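Local structure of conserved domain protein (Porphyromonas gingivalis, 3PNN) at residues Gly153-Thr159 and Glu209-Met215; Cys93-Arg97 and Gly240-Ser245; Lys145-Met151 and Trp218-Tyr224. The protein probably transfers a sugar from an activated donor to an acceptor, forming a glycosidic linkage, on a Rossmann-like alpha/beta/alpha fold in the cytoplasm. Residues are numbered along the deposited sequence.

Contact 1: residues Gly153-Thr159 and Glu209-Met215; sequences GYRVGNT and EDAPVSM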
loop_
_atom_site.group_PDB
_atom_site.type_symbol
_atom_site.label_atom_id
_atom_site.label_comp_id
_atom_site.label_asym_id
_atom_site.label_seq_id
_atom_site.Cartn_x
_atom_site.Cartn_y
_atom_site.Cartn_z
ATOM N N GLY A 153 -7.321 4.485 7.945
ATOM C CA GLY A 153 -6.859 3.873 9.175
ATOM C C GLY A 153 -7.584 2.573 9.472
ATOM O O GLY A 153 -8.778 2.438 9.182
ATOM N N TYR A 154 -6.849 1.619 10.034
ATOM C CA TYR A 154 -7.412 0.391 10.588
ATOM C C TYR A 154 -7.067 0.319 12.081
ATOM O O TYR A 154 -6.239 1.090 12.557
ATOM C CB TYR A 154 -6.872 -0.815 9.824
ATOM C CG TYR A 154 -7.404 -0.839 8.406
ATOM C CD1 TYR A 154 -8.577 -1.530 8.101
ATOM C CD2 TYR A 154 -6.773 -0.117 7.392
ATOM C CE1 TYR A 154 -9.094 -1.538 6.815
ATOM C CE2 TYR A 154 -7.288 -0.110 6.098
ATOM C CZ TYR A 154 -8.444 -0.826 5.816
ATOM O OH TYR A 154 -8.963 -0.816 4.535
ATOM N N ARG A 155 -7.709 -0.586 12.820
ATOM C CA ARG A 155 -7.415 -0.732 14.250
ATOM C C ARG A 155 -6.459 -1.910 14.453
ATOM O O ARG A 155 -6.697 -2.997 13.945
ATOM C CB ARG A 155 -8.704 -0.925 15.064
ATOM C CG ARG A 155 -9.589 0.338 15.155
ATOM C CD ARG A 155 -10.685 0.400 14.081
ATOM N NE ARG A 155 -11.481 1.632 14.194
ATOM C CZ ARG A 155 -12.441 1.821 15.100
ATOM N NH1 ARG A 155 -12.733 0.854 15.963
ATOM N NH2 ARG A 155 -13.116 2.970 15.143
ATOM N N VAL A 156 -5.374 -1.681 15.187
ATOM C CA VAL A 156 -4.308 -2.679 15.279
ATOM C C VAL A 156 -4.808 -4.039 15.750
ATOM O O VAL A 156 -4.375 -5.075 15.234
ATOM C CB VAL A 156 -3.149 -2.205 16.175
ATOM C CG1 VAL A 156 -3.600 -2.092 17.643
ATOM C CG2 VAL A 156 -1.954 -3.160 16.037
ATOM N N GLY A 157 -5.740 -4.043 16.703
ATOM C CA GLY A 157 -6.248 -5.290 17.267
ATOM C C GLY A 157 -6.965 -6.175 16.260
ATOM O O GLY A 157 -7.128 -7.378 16.473
ATOM N N ASN A 158 -7.392 -5.573 15.155
ATOM C CA ASN A 158 -8.045 -6.305 14.078
ATOM C C ASN A 158 -7.052 -6.811 13.026
ATOM O O ASN A 158 -7.453 -7.463 12.057
ATOM C CB ASN A 158 -9.075 -5.413 13.363
ATOM C CG ASN A 158 -10.235 -5.008 14.254
ATOM O OD1 ASN A 158 -10.651 -5.752 15.149
ATOM N ND2 ASN A 158 -10.771 -3.823 14.005
ATOM N N THR A 159 -5.765 -6.515 13.198
ATOM C CA THR A 159 -4.782 -6.822 12.153
ATOM C C THR A 159 -3.681 -7.772 12.598
ATOM O O THR A 159 -2.643 -7.868 11.943
ATOM C CB THR A 159 -4.094 -5.538 11.629
ATOM O OG1 THR A 159 -3.195 -5.024 12.632
ATOM C CG2 THR A 159 -5.142 -4.463 11.253
ATOM N N GLU A 209 -6.417 -1.861 21.785
ATOM C CA GLU A 209 -7.016 -2.636 20.696
ATOM C C GLU A 209 -7.412 -1.760 19.501
ATOM O O GLU A 209 -7.339 -2.198 18.342
ATOM C CB GLU A 209 -8.239 -3.409 21.193
ATOM C CG GLU A 209 -7.912 -4.530 22.177
ATOM C CD GLU A 209 -7.281 -5.743 21.508
ATOM O OE1 GLU A 209 -7.517 -5.966 20.297
ATOM O OE2 GLU A 209 -6.554 -6.484 22.205
ATOM N N ASP A 210 -7.852 -0.535 19.788
ATOM C CA ASP A 210 -8.329 0.370 18.737
ATOM C C ASP A 210 -7.280 1.374 18.248
ATOM O O ASP A 210 -7.605 2.306 17.516
ATOM C CB ASP A 210 -9.582 1.126 19.200
ATOM C CG ASP A 210 -9.315 2.026 20.398
ATOM O OD1 ASP A 210 -8.189 1.986 20.949
ATOM O OD2 ASP A 210 -10.233 2.781 20.787
ATOM N N ALA A 211 -6.026 1.195 18.653
ATOM C CA ALA A 211 -4.955 2.076 18.193
ATOM C C ALA A 211 -4.891 2.073 16.664
ATOM O O ALA A 211 -4.895 1.010 16.038
ATOM C CB ALA A 211 -3.613 1.630 18.773
ATOM N N PRO A 212 -4.821 3.263 16.056
ATOM C CA PRO A 212 -4.837 3.328 14.589
ATOM C C PRO A 212 -3.518 2.847 13.980
ATOM O O PRO A 212 -2.439 3.139 14.526
ATOM C CB PRO A 212 -5.013 4.821 14.295
ATOM C CG PRO A 212 -5.106 5.515 15.636
ATOM C CD PRO A 212 -4.655 4.584 16.683
ATOM N N VAL A 213 -3.604 2.124 12.864
ATOM C CA VAL A 213 -2.408 1.733 12.110
ATOM C C VAL A 213 -2.604 1.992 10.634
ATOM O O VAL A 213 -3.739 2.004 10.135
ATOM C CB VAL A 213 -2.019 0.241 12.312
ATOM C CG1 VAL A 213 -1.502 0.017 13.732
ATOM C CG2 VAL A 213 -3.194 -0.678 12.001
ATOM N N SER A 214 -1.490 2.213 9.943
ATOM C CA SER A 214 -1.481 2.254 8.490
ATOM C C SER A 214 -1.379 0.832 7.946
ATOM O O SER A 214 -0.647 0.005 8.499
ATOM C CB SER A 214 -0.285 3.079 7.992
ATOM O OG SER A 214 -0.096 2.895 6.596
HETATM N N MSE A 215 -2.114 0.542 6.873
HETATM C CA MSE A 215 -1.950 -0.718 6.133
HETATM C C MSE A 215 -1.512 -0.397 4.705
HETATM O O MSE A 215 -1.733 -1.181 3.766
HETATM C CB MSE A 215 -3.243 -1.559 6.134
HETATM C CG MSE A 215 -3.723 -1.937 7.545
HETATM SE SE MSE A 215 -2.374 -2.940 8.557
HETATM C CE MSE A 215 -2.354 -4.561 7.507
#
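The Val213 side chain packs against Tyr154, Val156 and Thr159, where 153-159 leaves its strand: its CG1 is 3.7 Å from Val156 CB, and its CG2 is 4.3 Å from both Tyr154 CB and Thr159 CG2. A compact branched side chain suits this crowded spot. Alongside, the backbones pair antiparallel, with Tyr154 N to Val213 O at 3.1 Å and Val213 N to Tyr154 O at 2.8 Å. Pro212, lacking an N-H, takes the non-hydrogen-bonded place opposite Arg155. The segment 153-159 then coils into a 3-10 turn, and two more backbone bonds follow beyond the strand pairing: Val156 N reaches Ala211 O at 2.9 Å and Gly157 N reaches Glu209 O at 2.9 Å. A beta carbon on Gly157 would collide with Glu209 OE1 as that carboxylate is placed, so glycine fits. Thr159 OG1 closes the turn by donating to Val156 O (2.9 Å). Tyr154 CD2 packs on selenomethionine Met215 CG at 3.6 Å, while its hydroxyl bonds to the backbone of Tyr127. Arg155 forms a salt bridge with Asp268 and Glu209 one with Arg190. Strand 212-215 is thus held in the mixed sheet between strands 148-155 and 166-173, with strand 263-268 beyond strand 148-155.

Contact 2: residues Cys93-Arg97 and Gly240-Ser245; sequences CPEGR and GQEPKS
Neither segment is a regular helix or strand; this is a loop-to-loop contact in which an arginine is received by backbone carbonyls and a serine hydroxyl. Residues 93-97 make a turn: Pro94 is extended (phi/psi -52/152), Glu95 helical (-57/-46) and Gly96 near -87/-7, before Arg97 extends again (-66/128); a weak 3.4 Å bond joins Arg97 N to Pro94 O. In 240-245, Gly240 and Gln241 turn, Glu242 is extended (-75/145), Pro243 and Lys244 turn again, and Ser245 is extended (-64/147). The CA atoms of Pro94 and Gln241 lie 6.3 Å apart, those of Arg97 and Pro243 5.7 Å. Segment 240-245 links helix 223-239 to helix 249-259; 93-97 lies between strand 77-81 and helix 103-108. Pro94 points toward 240-245, its CG 3.2 Å from Gly240 O and 3.5 Å from Gln241 NE2. Arg97 (chi1 t, chi2 p, chi3 t, chi4 near -159°) is long enough to reach the curved backbone, where its many donors suit clustered acceptors; its guanidinium also makes a cation-pi contact with Trp101. Arg97 NH1 bonds weakly to Glu242 O (3.0 Å) and Ser245 O (3.2 Å) and donates to Ser245 OG (3.2 Å), whose hydroxyl also meets His239 O. Arg97 NH2 donates to Ser245 O at 2.7 Å.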
loop_
_atom_site.group_PDB
_atom_site.type_symbol
_atom_site.label_atom_id
_atom_site.label_comp_id
_atom_site.label_asym_id
_atom_site.label_seq_id
_atom_site.Cartn_x
_atom_site.Cartn_y
_atom_site.Cartn_z
ATOM N N CYS A 93 23.568 4.026 -9.796
ATOM C CA CYS A 93 23.348 2.878 -8.930
ATOM C C CYS A 93 24.674 2.192 -8.598
ATOM O O CYS A 93 25.415 1.805 -9.504
ATOM C CB CYS A 93 22.399 1.888 -9.606
ATOM S SG CYS A 93 21.943 0.507 -8.566
ATOM N N PRO A 94 24.973 2.036 -7.297
ATOM C CA PRO A 94 26.220 1.404 -6.840
ATOM C C PRO A 94 26.450 0.037 -7.487
ATOM O O PRO A 94 25.494 -0.647 -7.859
ATOM C CB PRO A 94 26.002 1.247 -5.334
ATOM C CG PRO A 94 25.028 2.323 -4.985
ATOM C CD PRO A 94 24.124 2.469 -6.173
ATOM N N GLU A 95 27.716 -0.349 -7.611
ATOM C CA GLU A 95 28.087 -1.588 -8.286
ATOM C C GLU A 95 27.425 -2.820 -7.674
ATOM O O GLU A 95 26.895 -3.675 -8.391
ATOM C CB GLU A 95 29.611 -1.759 -8.279
ATOM C CG GLU A 95 30.107 -2.926 -9.116
ATOM C CD GLU A 95 29.810 -2.745 -10.594
ATOM O OE1 GLU A 95 30.117 -1.662 -11.134
ATOM O OE2 GLU A 95 29.272 -3.689 -11.215
ATOM N N GLY A 96 27.457 -2.910 -6.347
ATOM C CA GLY A 96 26.987 -4.101 -5.660
ATOM C C GLY A 96 25.503 -4.144 -5.344
ATOM O O GLY A 96 24.992 -5.170 -4.892
ATOM N N ARG A 97 24.805 -3.037 -5.584
ATOM C CA ARG A 97 23.389 -2.935 -5.234
ATOM C C ARG A 97 22.491 -3.887 -6.032
ATOM O O ARG A 97 22.536 -3.923 -7.263
ATOM C CB ARG A 97 22.901 -1.493 -5.392
ATOM C CG ARG A 97 21.452 -1.289 -4.970
ATOM C CD ARG A 97 21.321 -1.022 -3.478
ATOM N NE ARG A 97 19.931 -1.141 -3.042
ATOM C CZ ARG A 97 19.434 -0.590 -1.935
ATOM N NH1 ARG A 97 20.208 0.139 -1.137
ATOM N NH2 ARG A 97 18.157 -0.767 -1.632
ATOM N N GLY A 240 22.792 5.989 0.112
ATOM C CA GLY A 240 22.828 5.458 -1.241
ATOM C C GLY A 240 23.868 4.374 -1.473
ATOM O O GLY A 240 23.709 3.531 -2.357
ATOM N N GLN A 241 24.942 4.394 -0.691
ATOM C CA GLN A 241 26.004 3.404 -0.860
ATOM C C GLN A 241 25.779 2.160 -0.004
ATOM O O GLN A 241 26.506 1.175 -0.125
ATOM C CB GLN A 241 27.375 4.020 -0.566
ATOM C CG GLN A 241 27.797 5.072 -1.577
ATOM C CD GLN A 241 27.839 4.535 -2.998
ATOM O OE1 GLN A 241 28.651 3.664 -3.326
ATOM N NE2 GLN A 241 26.966 5.056 -3.851
ATOM N N GLU A 242 24.770 2.205 0.860
ATOM C CA GLU A 242 24.440 1.057 1.695
ATOM C C GLU A 242 23.727 -0.034 0.888
ATOM O O GLU A 242 22.960 0.260 -0.035
ATOM C CB GLU A 242 23.615 1.495 2.907
ATOM C CG GLU A 242 24.352 2.472 3.812
ATOM C CD GLU A 242 23.445 3.113 4.845
ATOM O OE1 GLU A 242 22.337 2.583 5.078
ATOM O OE2 GLU A 242 23.840 4.150 5.421
ATOM N N PRO A 243 23.994 -1.303 1.227
ATOM C CA PRO A 243 23.505 -2.446 0.451
ATOM C C PRO A 243 22.009 -2.692 0.617
ATOM O O PRO A 243 21.361 -3.130 -0.338
ATOM C CB PRO A 243 24.285 -3.633 1.038
ATOM C CG PRO A 243 25.379 -3.029 1.856
ATOM C CD PRO A 243 24.850 -1.731 2.343
ATOM N N LYS A 244 21.471 -2.426 1.805
ATOM C CA LYS A 244 20.088 -2.801 2.105
ATOM C C LYS A 244 19.185 -1.643 2.557
ATOM O O LYS A 244 18.069 -1.864 3.040
ATOM C CB LYS A 244 20.068 -3.930 3.140
ATOM C CG LYS A 244 21.044 -5.055 2.814
ATOM C CD LYS A 244 21.026 -6.163 3.853
ATOM C CE LYS A 244 19.939 -7.187 3.564
ATOM N NZ LYS A 244 20.149 -8.443 4.342
ATOM N N SER A 245 19.658 -0.412 2.392
ATOM C CA SER A 245 18.865 0.755 2.769
ATOM C C SER A 245 17.603 0.841 1.910
ATOM O O SER A 245 17.624 0.449 0.742
ATOM C CB SER A 245 19.691 2.033 2.633
ATOM O OG SER A 245 20.251 2.138 1.335
#

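Contact 3: residues Lys145-Met151 and Trp218-Tyr224; sequences KQGEYCM and WGFTPDY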
loop_
_atom_site.group_PDB
_atom_site.type_symbol
_atom_site.label_atom_id
_atom_site.label_comp_id
_atom_site.label_asym_id
_atom_site.label_seq_id
_atom_site.Cartn_x
_atom_site.Cartn_y
_atom_site.Cartn_z
ATOM N N LYS A 145 -5.204 20.542 -5.077
ATOM C CA LYS A 145 -4.574 20.918 -3.802
ATOM C C LYS A 145 -3.097 20.500 -3.712
ATOM O O LYS A 145 -2.624 19.671 -4.495
ATOM C CB LYS A 145 -5.384 20.400 -2.606
ATOM C CG LYS A 145 -6.776 21.040 -2.504
ATOM C CD LYS A 145 -7.512 20.592 -1.258
ATOM C CE LYS A 145 -8.923 21.165 -1.212
ATOM N NZ LYS A 145 -8.919 22.644 -1.386
ATOM N N GLN A 146 -2.376 21.100 -2.770
ATOM C CA GLN A 146 -0.963 20.784 -2.536
ATOM C C GLN A 146 -0.816 20.424 -1.064
ATOM O O GLN A 146 -1.220 21.194 -0.196
ATOM C CB GLN A 146 -0.072 22.007 -2.848
ATOM C CG GLN A 146 1.431 21.853 -2.483
ATOM C CD GLN A 146 2.177 23.204 -2.346
ATOM O OE1 GLN A 146 1.744 24.095 -1.620
ATOM N NE2 GLN A 146 3.292 23.345 -3.047
ATOM N N GLY A 147 -0.251 19.260 -0.771
ATOM C CA GLY A 147 0.119 18.949 0.601
ATOM C C GLY A 147 -1.067 18.616 1.496
ATOM O O GLY A 147 -0.951 18.651 2.724
ATOM N N GLU A 148 -2.210 18.296 0.887
ATOM C CA GLU A 148 -3.373 17.794 1.637
ATOM C C GLU A 148 -3.670 16.353 1.216
ATOM O O GLU A 148 -4.172 16.109 0.119
ATOM C CB GLU A 148 -4.599 18.701 1.433
ATOM C CG GLU A 148 -4.280 20.160 1.775
ATOM C CD GLU A 148 -5.493 21.079 1.738
ATOM O OE1 GLU A 148 -6.582 20.662 2.192
ATOM O OE2 GLU A 148 -5.340 22.229 1.263
ATOM N N TYR A 149 -3.315 15.409 2.082
ATOM C CA TYR A 149 -3.363 13.980 1.759
ATOM C C TYR A 149 -4.275 13.257 2.744
ATOM O O TYR A 149 -4.898 13.897 3.606
ATOM C CB TYR A 149 -1.960 13.381 1.869
ATOM C CG TYR A 149 -0.879 14.112 1.084
ATOM C CD1 TYR A 149 -1.148 14.679 -0.153
ATOM C CD2 TYR A 149 0.426 14.199 1.579
ATOM C CE1 TYR A 149 -0.146 15.327 -0.890
ATOM C CE2 TYR A 149 1.442 14.839 0.847
ATOM C CZ TYR A 149 1.143 15.402 -0.384
ATOM O OH TYR A 149 2.124 16.052 -1.103
ATOM N N CYS A 150 -4.344 11.929 2.628
ATOM C CA CYS A 150 -5.136 11.126 3.556
ATOM C C CYS A 150 -4.600 9.698 3.665
ATOM O O CYS A 150 -3.735 9.263 2.892
ATOM C CB CYS A 150 -6.611 11.114 3.142
ATOM S SG CYS A 150 -6.924 10.284 1.532
HETATM N N MSE A 151 -5.089 8.967 4.657
HETATM C CA MSE A 151 -4.810 7.538 4.731
HETATM C C MSE A 151 -6.014 6.872 5.346
HETATM O O MSE A 151 -6.756 7.507 6.089
HETATM C CB MSE A 151 -3.550 7.204 5.552
HETATM C CG MSE A 151 -3.538 7.635 7.004
HETATM SE SE MSE A 151 -2.261 6.554 8.104
HETATM C CE MSE A 151 -3.572 5.335 8.902
ATOM N N TRP A 218 -3.087 4.820 1.009
ATOM C CA TRP A 218 -2.897 6.275 1.108
ATOM C C TRP A 218 -3.651 6.981 -0.000
ATOM O O TRP A 218 -3.950 6.374 -1.033
ATOM C CB TRP A 218 -1.423 6.601 0.891
ATOM C CG TRP A 218 -0.501 5.961 1.851
ATOM C CD1 TRP A 218 0.179 4.786 1.694
ATOM C CD2 TRP A 218 -0.131 6.481 3.124
ATOM N NE1 TRP A 218 0.953 4.545 2.809
ATOM C CE2 TRP A 218 0.772 5.570 3.702
ATOM C CE3 TRP A 218 -0.486 7.633 3.839
ATOM C CZ2 TRP A 218 1.331 5.771 4.969
ATOM C CZ3 TRP A 218 0.082 7.842 5.099
ATOM C CH2 TRP A 218 0.972 6.909 5.648
ATOM N N GLY A 219 -3.911 8.270 0.190
ATOM C CA GLY A 219 -4.434 9.127 -0.869
ATOM C C GLY A 219 -3.541 10.354 -1.017
ATOM O O GLY A 219 -3.306 11.067 -0.039
ATOM N N PHE A 220 -3.045 10.597 -2.229
ATOM C CA PHE A 220 -2.101 11.697 -2.479
ATOM C C PHE A 220 -2.547 12.556 -3.657
ATOM O O PHE A 220 -3.456 12.182 -4.411
ATOM C CB PHE A 220 -0.695 11.157 -2.794
ATOM C CG PHE A 220 -0.034 10.388 -1.657
ATOM C CD1 PHE A 220 0.239 10.998 -0.438
ATOM C CD2 PHE A 220 0.352 9.063 -1.839
ATOM C CE1 PHE A 220 0.863 10.293 0.589
ATOM C CE2 PHE A 220 0.977 8.352 -0.821
ATOM C CZ PHE A 220 1.243 8.976 0.395
ATOM N N THR A 221 -1.892 13.703 -3.817
ATOM C CA THR A 221 -1.995 14.497 -5.034
ATOM C C THR A 221 -0.609 14.502 -5.664
ATOM O O THR A 221 0.364 14.155 -5.008
ATOM C CB THR A 221 -2.471 15.943 -4.740
ATOM O OG1 THR A 221 -1.723 16.488 -3.646
ATOM C CG2 THR A 221 -3.956 15.944 -4.350
ATOM N N PRO A 222 -0.504 14.898 -6.943
ATOM C CA PRO A 222 0.785 14.682 -7.632
ATOM C C PRO A 222 1.982 15.458 -7.065
ATOM O O PRO A 222 3.131 15.075 -7.344
ATOM C CB PRO A 222 0.481 15.079 -9.086
ATOM C CG PRO A 222 -1.026 14.782 -9.226
ATOM C CD PRO A 222 -1.597 15.210 -7.879
ATOM N N ASP A 223 1.749 16.514 -6.286
ATOM C CA ASP A 223 2.883 17.215 -5.657
ATOM C C ASP A 223 3.654 16.245 -4.761
ATOM O O ASP A 223 4.809 16.469 -4.437
ATOM C CB ASP A 223 2.410 18.413 -4.830
ATOM C CG ASP A 223 1.184 18.092 -3.999
ATOM O OD1 ASP A 223 1.321 17.908 -2.763
ATOM O OD2 ASP A 223 0.085 18.010 -4.586
ATOM N N TYR A 224 2.995 15.173 -4.346
ATOM C CA TYR A 224 3.659 14.163 -3.531
ATOM C C TYR A 224 4.869 13.575 -4.258
ATOM O O TYR A 224 5.880 13.254 -3.638
ATOM C CB TYR A 224 2.686 13.038 -3.113
ATOM C CG TYR A 224 3.354 12.043 -2.168
ATOM C CD1 TYR A 224 3.643 12.402 -0.855
ATOM C CD2 TYR A 224 3.707 10.764 -2.592
ATOM C CE1 TYR A 224 4.267 11.517 0.018
ATOM C CE2 TYR A 224 4.344 9.855 -1.714
ATOM C CZ TYR A 224 4.601 10.247 -0.415
ATOM O OH TYR A 224 5.218 9.395 0.471
HETATM O O HOH W 1 -3.177 17.968 -1.694
#
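The Tyr149 ring is the bump of this contact, and it lies with one face against the edges of two other rings. Phe220 turns its edge to the tyrosine face (centroids 5.2 Å apart, planes at 85°), and Tyr224 does likewise in an offset edge-to-face pair (5.5 Å, 88°). At the ring's tip, Tyr149 OH donates to Asp223 OD1 (2.6 Å), so tyrosine gives both a flat apolar body and a polar end. Gly147 N donates to the same OD1 at 2.9 Å, while Thr221 OG1 holds Asp223 OD2 at 2.5 Å. A water fills the gap beside them, bridging Glu148 N and O to Thr221 OG1. On the face of Cys150, its SG fills the space over Gly219, where a beta carbon would clash; on the opposite face selenomethionine Met151 lays its CB 3.5 Å from Trp218 CE3, its SE making an oblique Met-aromatic contact. The bonds Cys150 N to Gly219 O (3.0 Å) and Gly219 N to Cys150 O (2.9 Å) bind antiparallel neighbours of the central sheet in a Rossmann-like alpha/beta/alpha fold.

Overall arrangement
Contacts 1 and 3 hold the same sheet: both use strand 148-155, contact 3 near its start and contact 1 at its end, against strands 217-220 and 212-215, which follow each other in the chain. They touch where Met151 CE meets Val213 O at 3.6 Å. Contact 3 is the more buried, with aromatic packing and an aspartate bonded to the tyrosine hydroxyl at its margin; contact 1 is only partly buried and passes from strand pairing into a turn, its charged side chains paired outside the contact. Contact 2 stands apart, its nearest atoms about 15 Å from contact 3 and about 18 Å from contact 1. There two peripheral loops meet through bonds from an arginine to carbonyls and a hydroxyl, closing a chain loop that encloses the other two contacts.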